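Local coordinates for protein glycerol kinase, putative (Plasmodium falciparum, PDB 2W40) that probably phosphorylates glycerol at the expense of ATP to give sn-glycerol 3-phosphate, as a member of the FGGY kinase family, at residues 47-52 with 99-104; 87-92 with 165-170; 179-184 with 216-221. All coordinates share one frame; numbering follows the deposited sequence.

Interaction 1: residues 47-52 with 99-104. With EDO (1,2-ethanediol), chain B.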
# COMPACT_ATOMS: atom_id res chain seq x y z
N HIS C 47 -7.97 -23.39 -6.56
CA HIS C 47 -8.71 -23.39 -7.85
C HIS C 47 -9.81 -24.47 -7.76
O HIS C 47 -9.65 -25.51 -7.13
CB HIS C 47 -7.79 -23.75 -9.01
CG HIS C 47 -6.71 -22.74 -9.32
ND1 HIS C 47 -5.50 -23.10 -9.89
CD2 HIS C 47 -6.65 -21.39 -9.16
CE1 HIS C 47 -4.74 -22.03 -10.03
NE2 HIS C 47 -5.41 -20.97 -9.60
N ASP C 48 -10.88 -24.30 -8.51
CA ASP C 48 -11.93 -25.28 -8.71
C ASP C 48 -11.52 -26.20 -9.85
O ASP C 48 -11.43 -25.74 -10.97
CB ASP C 48 -13.23 -24.54 -9.12
CG ASP C 48 -14.39 -25.45 -9.35
OD1 ASP C 48 -14.13 -26.68 -9.54
OD2 ASP C 48 -15.57 -24.92 -9.37
N PRO C 49 -11.22 -27.46 -9.58
CA PRO C 49 -10.74 -28.34 -10.68
C PRO C 49 -11.74 -28.64 -11.78
O PRO C 49 -11.31 -28.99 -12.88
CB PRO C 49 -10.35 -29.67 -9.95
CG PRO C 49 -10.52 -29.42 -8.62
CD PRO C 49 -11.29 -28.23 -8.33
N ILE C 50 -13.04 -28.61 -11.45
CA ILE C 50 -14.07 -28.84 -12.39
C ILE C 50 -14.23 -27.61 -13.28
O ILE C 50 -14.37 -27.74 -14.53
CB ILE C 50 -15.36 -29.30 -11.67
CG1 ILE C 50 -15.06 -30.66 -11.01
CG2 ILE C 50 -16.53 -29.32 -12.66
CD1 ILE C 50 -16.15 -31.08 -10.09
N GLU C 51 -14.07 -26.42 -12.72
CA GLU C 51 -14.10 -25.20 -13.54
C GLU C 51 -12.98 -25.26 -14.55
O GLU C 51 -13.19 -24.89 -15.71
CB GLU C 51 -13.99 -23.96 -12.70
CG GLU C 51 -14.06 -22.64 -13.41
CD GLU C 51 -13.76 -21.42 -12.55
OE1 GLU C 51 -13.35 -21.54 -11.36
OE2 GLU C 51 -13.88 -20.31 -13.14
N ILE C 52 -11.77 -25.62 -14.13
CA ILE C 52 -10.72 -25.75 -15.09
C ILE C 52 -11.09 -26.73 -16.24
O ILE C 52 -10.79 -26.43 -17.41
CB ILE C 52 -9.41 -26.17 -14.36
CG1 ILE C 52 -8.92 -24.98 -13.51
CG2 ILE C 52 -8.31 -26.64 -15.43
CD1 ILE C 52 -7.75 -25.33 -12.61
N LEU C 99 -11.89 -34.53 -4.08
CA LEU C 99 -12.24 -34.62 -2.67
C LEU C 99 -12.06 -33.26 -2.00
O LEU C 99 -12.44 -33.11 -0.84
CB LEU C 99 -11.42 -35.74 -2.04
CG LEU C 99 -11.66 -37.15 -2.57
CD1 LEU C 99 -10.62 -38.01 -1.97
CD2 LEU C 99 -12.97 -37.70 -2.11
N TYR C 100 -11.39 -32.32 -2.69
CA TYR C 100 -11.17 -30.99 -2.24
C TYR C 100 -10.79 -30.16 -3.44
O TYR C 100 -10.43 -30.71 -4.44
CB TYR C 100 -10.05 -30.98 -1.19
CG TYR C 100 -9.96 -29.64 -0.43
CD1 TYR C 100 -10.78 -29.40 0.64
CD2 TYR C 100 -9.02 -28.63 -0.76
CE1 TYR C 100 -10.73 -28.14 1.31
CE2 TYR C 100 -8.92 -27.47 -0.09
CZ TYR C 100 -9.76 -27.19 0.97
OH TYR C 100 -9.77 -26.01 1.69
N ASN C 101 -10.85 -28.83 -3.33
CA ASN C 101 -10.32 -27.95 -4.39
C ASN C 101 -8.86 -28.26 -4.68
O ASN C 101 -8.14 -28.80 -3.87
CB ASN C 101 -10.43 -26.49 -4.03
CG ASN C 101 -11.83 -25.86 -4.31
OD1 ASN C 101 -12.17 -24.79 -3.70
ND2 ASN C 101 -12.63 -26.47 -5.09
N ALA C 102 -8.37 -27.80 -5.83
CA ALA C 102 -6.93 -27.73 -6.03
C ALA C 102 -6.36 -26.73 -4.99
O ALA C 102 -6.86 -25.66 -4.85
CB ALA C 102 -6.58 -27.30 -7.48
N ILE C 103 -5.23 -27.08 -4.33
CA ILE C 103 -4.46 -26.18 -3.55
C ILE C 103 -3.24 -25.76 -4.38
O ILE C 103 -2.44 -26.61 -4.82
CB ILE C 103 -3.98 -26.77 -2.21
CG1 ILE C 103 -5.22 -27.17 -1.34
CG2 ILE C 103 -3.18 -25.70 -1.43
CD1 ILE C 103 -4.90 -27.86 -0.02
N VAL C 104 -3.21 -24.45 -4.68
CA VAL C 104 -2.31 -23.90 -5.72
C VAL C 104 -0.91 -23.79 -5.15
O VAL C 104 -0.69 -23.68 -3.89
CB VAL C 104 -2.89 -22.56 -6.28
CG1 VAL C 104 -2.11 -21.95 -7.40
CG2 VAL C 104 -4.33 -22.79 -6.81
C1 EDO B . -12.77 -25.41 2.60
O1 EDO B . -11.64 -25.82 3.55
C2 EDO B . -12.74 -24.51 1.29
O2 EDO B . -12.34 -25.13 -0.04

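Interaction 2: residues 87-92 with 165-170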
# COMPACT_ATOMS: atom_id res chain seq x y z
N THR C 87 0.70 -27.30 -7.82
CA THR C 87 -0.73 -27.29 -7.55
C THR C 87 -1.18 -28.76 -7.55
O THR C 87 -0.82 -29.54 -8.41
CB THR C 87 -1.45 -26.53 -8.65
OG1 THR C 87 -1.01 -25.16 -8.57
CG2 THR C 87 -2.99 -26.62 -8.49
N VAL C 88 -1.99 -29.10 -6.52
CA VAL C 88 -2.31 -30.52 -6.26
C VAL C 88 -3.83 -30.67 -6.03
O VAL C 88 -4.49 -29.84 -5.37
CB VAL C 88 -1.43 -31.17 -5.14
CG1 VAL C 88 -1.72 -30.48 -3.82
CG2 VAL C 88 -1.62 -32.68 -5.08
N ILE C 89 -4.31 -31.78 -6.59
CA ILE C 89 -5.75 -32.21 -6.42
C ILE C 89 -5.66 -33.70 -5.99
O ILE C 89 -4.87 -34.49 -6.50
CB ILE C 89 -6.60 -32.07 -7.70
CG1 ILE C 89 -6.56 -30.63 -8.25
CG2 ILE C 89 -8.09 -32.47 -7.48
CD1 ILE C 89 -6.70 -30.75 -9.77
N ILE C 90 -6.54 -34.05 -5.06
CA ILE C 90 -6.74 -35.45 -4.64
C ILE C 90 -8.23 -35.75 -5.02
O ILE C 90 -9.19 -35.01 -4.65
CB ILE C 90 -6.46 -35.73 -3.14
CG1 ILE C 90 -5.03 -35.25 -2.81
CG2 ILE C 90 -6.65 -37.22 -2.77
CD1 ILE C 90 -4.58 -35.43 -1.34
N TRP C 91 -8.39 -36.81 -5.80
CA TRP C 91 -9.72 -37.17 -6.28
C TRP C 91 -10.01 -38.66 -6.12
O TRP C 91 -9.15 -39.45 -5.87
CB TRP C 91 -9.96 -36.78 -7.73
CG TRP C 91 -9.07 -37.36 -8.81
CD1 TRP C 91 -9.34 -38.44 -9.60
CD2 TRP C 91 -7.80 -36.83 -9.31
NE1 TRP C 91 -8.34 -38.66 -10.49
CE2 TRP C 91 -7.38 -37.68 -10.37
CE3 TRP C 91 -6.98 -35.77 -8.93
CZ2 TRP C 91 -6.21 -37.43 -11.10
CZ3 TRP C 91 -5.80 -35.52 -9.67
CH2 TRP C 91 -5.43 -36.34 -10.74
N ASP C 92 -11.30 -39.00 -6.23
CA ASP C 92 -11.77 -40.37 -6.20
C ASP C 92 -11.42 -41.06 -7.55
O ASP C 92 -11.81 -40.56 -8.61
CB ASP C 92 -13.29 -40.44 -6.01
CG ASP C 92 -13.79 -41.87 -6.03
OD1 ASP C 92 -13.33 -42.67 -5.23
OD2 ASP C 92 -14.70 -42.14 -6.81
N GLY C 165 -2.74 -36.06 -7.67
CA GLY C 165 -2.17 -35.57 -8.92
C GLY C 165 -1.94 -34.09 -9.04
O GLY C 165 -2.69 -33.27 -8.52
N ASN C 166 -0.88 -33.76 -9.78
CA ASN C 166 -0.74 -32.43 -10.24
C ASN C 166 -1.72 -32.11 -11.41
O ASN C 166 -2.43 -32.96 -11.85
CB ASN C 166 0.68 -32.13 -10.61
CG ASN C 166 1.71 -32.17 -9.42
OD1 ASN C 166 2.79 -32.78 -9.60
ND2 ASN C 166 1.41 -31.56 -8.26
N ILE C 167 -1.70 -30.90 -11.94
CA ILE C 167 -2.71 -30.49 -12.90
C ILE C 167 -2.60 -31.32 -14.21
O ILE C 167 -3.56 -31.67 -14.83
CB ILE C 167 -2.61 -28.99 -13.18
CG1 ILE C 167 -3.09 -28.18 -11.97
CG2 ILE C 167 -3.33 -28.57 -14.52
CD1 ILE C 167 -4.61 -28.16 -11.84
N ASN C 168 -1.36 -31.67 -14.58
CA ASN C 168 -1.17 -32.51 -15.73
C ASN C 168 -1.86 -33.84 -15.63
O ASN C 168 -2.56 -34.27 -16.55
CB ASN C 168 0.28 -32.77 -16.05
CG ASN C 168 1.04 -33.41 -14.93
OD1 ASN C 168 0.94 -32.95 -13.76
ND2 ASN C 168 1.90 -34.37 -15.26
N THR C 169 -1.68 -34.49 -14.45
CA THR C 169 -2.34 -35.75 -14.13
C THR C 169 -3.87 -35.63 -14.18
O THR C 169 -4.59 -36.53 -14.71
CB THR C 169 -1.84 -36.27 -12.79
OG1 THR C 169 -0.43 -36.33 -12.83
CG2 THR C 169 -2.43 -37.71 -12.50
N TRP C 170 -4.38 -34.52 -13.65
CA TRP C 170 -5.81 -34.24 -13.61
C TRP C 170 -6.35 -34.14 -15.11
O TRP C 170 -7.39 -34.74 -15.46
CB TRP C 170 -6.04 -32.97 -12.81
CG TRP C 170 -7.44 -32.46 -12.75
CD1 TRP C 170 -7.89 -31.24 -13.21
CD2 TRP C 170 -8.61 -33.14 -12.22
NE1 TRP C 170 -9.25 -31.10 -12.97
CE2 TRP C 170 -9.73 -32.25 -12.40
CE3 TRP C 170 -8.81 -34.40 -11.66
CZ2 TRP C 170 -11.03 -32.56 -11.96
CZ3 TRP C 170 -10.08 -34.73 -11.23
CH2 TRP C 170 -11.19 -33.82 -11.37
O HOH W 1 0.19 -28.96 -10.91

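Interaction 3: residues 179-184 with 216-221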
# COMPACT_ATOMS: atom_id res chain seq x y z
N ASN C 179 -6.73 -42.61 -17.28
CA ASN C 179 -5.28 -42.87 -17.19
C ASN C 179 -4.67 -42.00 -16.09
O ASN C 179 -5.04 -40.86 -15.93
CB ASN C 179 -4.54 -42.57 -18.51
CG ASN C 179 -4.98 -43.45 -19.67
OD1 ASN C 179 -5.70 -44.42 -19.50
ND2 ASN C 179 -4.41 -43.14 -20.85
N CYS C 180 -3.70 -42.55 -15.37
CA CYS C 180 -3.05 -41.89 -14.26
C CYS C 180 -1.54 -41.86 -14.54
O CYS C 180 -0.76 -42.85 -14.30
CB CYS C 180 -3.31 -42.69 -12.97
SG CYS C 180 -5.03 -42.61 -12.35
N TYR C 181 -1.15 -40.69 -15.04
CA TYR C 181 0.21 -40.45 -15.42
C TYR C 181 0.67 -39.10 -14.97
O TYR C 181 -0.07 -38.16 -14.88
CB TYR C 181 0.39 -40.47 -16.96
CG TYR C 181 0.16 -41.79 -17.63
CD1 TYR C 181 0.86 -42.88 -17.27
CD2 TYR C 181 -0.64 -41.88 -18.74
CE1 TYR C 181 0.73 -44.08 -17.92
CE2 TYR C 181 -0.79 -43.08 -19.42
CZ TYR C 181 -0.10 -44.19 -19.00
OH TYR C 181 -0.19 -45.37 -19.67
N THR C 182 1.97 -39.03 -14.79
CA THR C 182 2.68 -37.77 -14.70
C THR C 182 3.96 -37.89 -15.54
O THR C 182 4.19 -38.89 -16.20
CB THR C 182 3.03 -37.33 -13.23
OG1 THR C 182 3.39 -35.93 -13.22
CG2 THR C 182 4.06 -38.24 -12.56
N ASP C 183 4.68 -36.81 -15.55
CA ASP C 183 5.99 -36.75 -16.23
C ASP C 183 7.07 -36.37 -15.25
O ASP C 183 6.81 -35.85 -14.14
CB ASP C 183 5.96 -35.82 -17.41
CG ASP C 183 5.97 -34.39 -16.97
OD1 ASP C 183 4.87 -33.84 -16.74
OD2 ASP C 183 7.06 -33.83 -16.75
N VAL C 184 8.31 -36.71 -15.59
CA VAL C 184 9.42 -36.49 -14.67
C VAL C 184 9.61 -35.03 -14.18
O VAL C 184 10.04 -34.79 -13.05
CB VAL C 184 10.77 -36.90 -15.32
CG1 VAL C 184 10.94 -38.41 -15.52
CG2 VAL C 184 10.98 -36.18 -16.63
N LEU C 216 -0.26 -42.76 -6.36
CA LEU C 216 0.61 -41.93 -7.18
C LEU C 216 0.63 -42.44 -8.62
O LEU C 216 0.73 -43.64 -8.86
CB LEU C 216 1.97 -41.80 -6.56
CG LEU C 216 2.03 -41.17 -5.16
CD1 LEU C 216 3.41 -41.54 -4.52
CD2 LEU C 216 1.86 -39.70 -5.24
N PRO C 217 0.57 -41.51 -9.56
CA PRO C 217 0.60 -41.90 -10.97
C PRO C 217 1.96 -42.32 -11.45
O PRO C 217 2.96 -41.87 -10.92
CB PRO C 217 0.12 -40.59 -11.67
CG PRO C 217 0.71 -39.48 -10.79
CD PRO C 217 0.47 -40.06 -9.36
N GLU C 218 1.97 -43.11 -12.52
CA GLU C 218 3.22 -43.56 -13.12
C GLU C 218 4.00 -42.37 -13.69
O GLU C 218 3.38 -41.60 -14.43
CB GLU C 218 2.97 -44.55 -14.26
CG GLU C 218 4.26 -45.09 -14.88
CD GLU C 218 3.98 -46.00 -16.09
OE1 GLU C 218 2.82 -46.51 -16.20
OE2 GLU C 218 4.93 -46.21 -16.88
N ILE C 219 5.29 -42.33 -13.44
CA ILE C 219 6.18 -41.24 -13.93
C ILE C 219 6.70 -41.61 -15.35
O ILE C 219 7.31 -42.67 -15.55
CB ILE C 219 7.38 -40.97 -12.99
CG1 ILE C 219 6.87 -40.61 -11.57
CG2 ILE C 219 8.33 -39.85 -13.52
CD1 ILE C 219 7.96 -40.57 -10.55
N LYS C 220 6.34 -40.76 -16.31
CA LYS C 220 6.65 -40.98 -17.71
C LYS C 220 7.72 -40.00 -18.18
O LYS C 220 7.95 -38.98 -17.59
CB LYS C 220 5.42 -40.73 -18.58
CG LYS C 220 4.21 -41.66 -18.24
CD LYS C 220 4.14 -42.83 -19.02
CE LYS C 220 3.25 -42.65 -20.22
NZ LYS C 220 3.47 -43.88 -21.07
N SER C 221 8.32 -40.31 -19.31
CA SER C 221 9.20 -39.33 -19.98
C SER C 221 8.30 -38.26 -20.64
O SER C 221 7.05 -38.37 -20.70
CB SER C 221 10.13 -40.04 -21.02
OG SER C 221 9.32 -40.53 -22.09
O HOH W 2 -0.37 -45.06 -13.09
O HOH W 3 2.26 -46.43 -20.20

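Interaction 1: residues 47-52 with 99-104
Two backbone hydrogen bonds tie His47 to Ala102. Ala102 N meets His47 O at 2.9 Å nearly along the C=O axis, although its N-H is bent to 131°. The return bond, His47 N to Ala102 O, is longer at 3.1 Å and straighter at 156°, with the donor above the carbonyl plane. The result is one antiparallel hydrogen-bonded pair, which puts the CB atoms of His47 and Ala102 on the same face of the two-stranded sheet. Immediately after this bridge the chain turns into helix 49-70, and Asp48 is its N-cap. With CG anti to the backbone N (chi1 180°), Asp48 turns OD1 back over the first turn, where it accepts from Ile50 N at 2.9 Å and from Glu51 N at 3.2 Å. Both donors approach from above the carboxylate plane. A single antiparallel bridge joins the start of helix 49-70 to strand 102-103, within the FGGY N-terminal domain, which belongs to the actin-like ATPase clan.

Apolar contact flanks the bridge. Val104 CG2 sits over the centre of one face of the His47 imidazole in a CH-pi contact, the valine crossing the ring at about a right angle, while His47 NE2 is hydrogen-bonded to Gln37 OE1. Pro49 lays CD and CG against the backbone of Ala102, CD lying 3.9 Å from Ala102 N. Beyond the bridge, the Tyr100 hydroxyl accepts from O1 of an ethanediol, probably from the crystallisation liquor, at 2.6 Å between OH and O1; Glu46 and Arg109 also bond to this hydroxyl.

Interaction 2: residues 87-92 with 165-170
Thr87 O is gripped twice: by Asn166 ND2 at 3.0 Å, well above the carbonyl plane, and by a water that donates to it and accepts from Ile167 N. Asn166 ND2 has a second partner in Ser139. Two residues on, Ile89 and Gly165 form an antiparallel hydrogen-bonded pair whose two bonds, each 2.9 Å from N to O, are nearly straight.

Beside this pair the aromatic packing is tight. Trp91, with CG in the crowded position between backbone N and carbonyl carbon (chi1 60°), stands its indole beside Gly165, CZ3 lying 3.7 Å from Gly165 N. Trp170 brings its CE3-CZ3 edge onto the Trp91 face, a T-shaped pair with planes at 64° and CE3 3.5 Å from Trp91 CD2. Ile89 CD1 rests over the five-membered ring of Trp170, offset toward its rim, and also touches Ile167 CD1 at 3.9 Å. Thr169 CG2 meets the Trp91 edge at CH2.

Strand 88-92 is thereby joined to the passage from strand 162-166 into helix 167-176. The backbone O of Thr87 and both N and O of Ile89, all on buried residues, have hydrogen-bond partners, consistent with the indoles and Ile89 packing beside them at little polar cost.

Interaction 3: residues 179-184 with 216-221
Strands 181-183 and 218-220 run parallel with a 40° twist between their short axes, joined by four backbone hydrogen bonds that alternate in direction from Glu218 N to Cys180 O through to Val184 N to Lys220 O, the straightest being Thr182 N to Glu218 O, 3.0 Å at 174°.

On the face carrying Tyr181 and Lys220, the lysine chain bends at chi2 and chi3 (both -94°) and folds over the tyrosine ring. Its CE lies 3.7 Å from the Tyr181 ring centroid, almost along the normal, and NZ completes a cation-pi contact at 4.5 Å from that centroid. A water accepts from Lys220 NZ and bonds to Tyr181 OH, while Ser224 and Asn225 take further bonds from NZ. The extended Glu218 side chain runs alongside the tyrosine, OE1 coming to its edge in the ring plane, 3.6 Å from Tyr181 CE1.

On the sheet face that carries Thr182 and Ile219, the two side chains lie side by side, Thr182 CG2 meeting Ile219 CG1. Ile219 CG2 crosses to Val184 CG1 at 3.6 Å. Pro217 CB packs on the Cys180 carbonyl group, and its CG reaches toward Thr182 CG2. A water bridges Cys180 O and Glu218 N, whose direct bond is the longest of the four at 3.3 Å. Thr182 OG1 is engaged by Asn168, whereas Asp183 turns its carboxylate to Thr185 and Asn186.

The pairing is a two-stranded parallel sheet whose first strand leads directly into helix 184-187, with Asp183 as N-cap, within the FGGY N-terminal domain.

In the fold
All three contacts lie in the FGGY N-terminal domain, each on a small two-stranded sheet separate from its six-stranded mixed sheet. Interactions 1 and 2 have centres about 9 Å apart and alternate along the chain; backbone hydrogen bonds Leu99-Ile90 and Ile103-Val88 join strand 88-92 to segment 99-104, and Pro49 O is bonded to Trp170 NE1. Interaction 3 follows in series, its centre about 11 Å from that of interaction 2. Helix 167-176 joins those two, Thr169 OG1 bonding Tyr181 O. Interactions 1 and 3 do not touch, their centres about 20 Å apart. Interaction 2 thus links the other two into one continuous block, in which the side chains of Thr87 and Val104 lie about 7 and 8 Å from a bound glycerol.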